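Local coordinates for protein 23S rRNA (guanine(2535)-N(1))-methyltransferase (Streptomyces viridochromogenes, PDB 1O9G) that methylates N1 of guanine-2535 in 23S ribosomal RNA, using S-adenosyl-L-methionine as methyl donor, and so confers resistance to the orthosomycin antibiotic avilamycin, at residues 202-205 with 206-210. The protein carries 3 engineered substitutions. Residues are numbered along the deposited sequence; the frame is centred on the assembly and turned at random.
Sequences SALP and AHAVI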
loop_
_atom_site.group_PDB
_atom_site.type_symbol
_atom_site.label_atom_id
_atom_site.label_comp_id
_atom_site.label_asym_id
_atom_site.label_seq_id
_atom_site.Cartn_x
_atom_site.Cartn_y
_atom_site.Cartn_z
ATOM N N SER A 202 -0.586 -19.009 -1.944
ATOM C CA SER A 202 0.380 -20.086 -1.714
ATOM C C SER A 202 1.436 -19.707 -0.674
ATOM O O SER A 202 2.014 -20.576 -0.039
ATOM C CB SER A 202 1.058 -20.519 -3.022
ATOM O OG SER A 202 2.017 -19.578 -3.500
ATOM N N ALA A 203 1.672 -18.415 -0.514
ATOM C CA ALA A 203 2.723 -17.911 0.377
ATOM C C ALA A 203 2.221 -17.359 1.723
ATOM O O ALA A 203 3.026 -17.092 2.602
ATOM C CB ALA A 203 3.518 -16.852 -0.337
ATOM N N LEU A 204 0.921 -17.185 1.874
ATOM C CA LEU A 204 0.329 -16.493 3.031
ATOM C C LEU A 204 -0.229 -17.429 4.074
ATOM O O LEU A 204 -0.605 -18.559 3.761
ATOM C CB LEU A 204 -0.809 -15.596 2.571
ATOM C CG LEU A 204 -0.389 -14.418 1.721
ATOM C CD1 LEU A 204 -1.618 -13.788 1.059
ATOM C CD2 LEU A 204 0.364 -13.416 2.573
ATOM N N PRO A 205 -0.356 -16.956 5.309
ATOM C CA PRO A 205 -1.106 -17.728 6.295
ATOM C C PRO A 205 -2.591 -17.755 5.903
ATOM O O PRO A 205 -3.053 -16.871 5.167
ATOM C CB PRO A 205 -0.867 -16.973 7.596
ATOM C CG PRO A 205 -0.628 -15.572 7.186
ATOM C CD PRO A 205 0.050 -15.643 5.847
ATOM N N ALA A 206 -3.310 -18.780 6.368
ATOM C CA ALA A 206 -4.671 -19.079 5.945
ATOM C C ALA A 206 -5.621 -17.915 6.191
ATOM O O ALA A 206 -6.529 -17.647 5.403
ATOM C CB ALA A 206 -5.160 -20.302 6.662
ATOM N N HIS A 207 -5.396 -17.206 7.280
ATOM C CA HIS A 207 -6.283 -16.091 7.662
ATOM C C HIS A 207 -6.085 -14.800 6.898
ATOM O O HIS A 207 -6.876 -13.880 7.058
ATOM C CB HIS A 207 -6.142 -15.759 9.143
ATOM C CG HIS A 207 -4.785 -15.234 9.505
ATOM N ND1 HIS A 207 -4.476 -13.894 9.599
ATOM C CD2 HIS A 207 -3.649 -15.903 9.793
ATOM C CE1 HIS A 207 -3.201 -13.765 9.912
ATOM N NE2 HIS A 207 -2.678 -14.970 10.030
ATOM N N ALA A 208 -5.018 -14.694 6.121
ATOM C CA ALA A 208 -4.647 -13.428 5.532
ATOM C C ALA A 208 -5.766 -12.908 4.634
ATOM O O ALA A 208 -6.382 -13.665 3.880
ATOM C CB ALA A 208 -3.389 -13.574 4.710
ATOM N N VAL A 209 -5.959 -11.604 4.669
ATOM C CA VAL A 209 -6.893 -10.892 3.804
ATOM C C VAL A 209 -6.109 -10.248 2.681
ATOM O O VAL A 209 -5.184 -9.466 2.928
ATOM C CB VAL A 209 -7.660 -9.844 4.586
ATOM C CG1 VAL A 209 -8.579 -9.030 3.695
ATOM C CG2 VAL A 209 -8.434 -10.506 5.754
ATOM N N ILE A 210 -6.508 -10.582 1.462
ATOM C CA ILE A 210 -5.947 -10.018 0.245
ATOM C C ILE A 210 -6.924 -9.003 -0.331
ATOM O O ILE A 210 -8.007 -9.347 -0.752
ATOM C CB ILE A 210 -5.638 -11.083 -0.806
ATOM C CG1 ILE A 210 -4.719 -12.174 -0.246
ATOM C CG2 ILE A 210 -5.012 -10.434 -2.021
ATOM C CD1 ILE A 210 -4.716 -13.425 -1.037
#
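With chi1 at 65°, the CG of His-207 is held between its own backbone N and carbonyl carbon, and the imidazole is thereby brought back against the pyrrolidine ring of Pro-205. The NE2 side of the imidazole does the touching: NE2 of His-207 lies 3.6 Å from CG of Pro-205. Beside it, CD2 of His-207 is 3.7 Å from CB of Pro-205, the two rings meeting at a slant. A flat imidazole suits this place because it can lie close against the proline CB and CG. Leu-204 turns its CG anti to the carbonyl carbon (chi1 -67°), and from there its CD1 branch reaches CG1 of Ile-210 at 3.7 Å. The longer branch of the isoleucine, CG1 and CD1, meets this leucine methyl; both apolar chains are long enough to touch across the turn.

The chain reverses in a type I beta turn from Pro-205 to Ala-208, and the proline-histidine pair lies within it, with Ala-206 and His-207 at the corners. The amide N of Ala-208 donates to O of Pro-205 at 3.1 Å, nearly straight at 165°. Proline suits the first position: its ring restrains phi to values compatible with the extended backbone that enters the turn, and the bond uses its carbonyl alone, so the missing N-H costs nothing here. Ala-208 is buried, and its small CB fits against CB of Leu-204 at 3.9 Å and, more loosely, CD of Pro-205.

The turn links the end of helix 190-203 to strand 209-214, closing the beta-alpha-beta unit that starts with strand 171-175 in the Rossmann-like sheet. Helix 242-247 packs against Leu-204, Ala-206 and Ala-208, while Ile-210 also rests on helix 190-203 and on Val-240 of the antiparallel neighbouring strand 235-241.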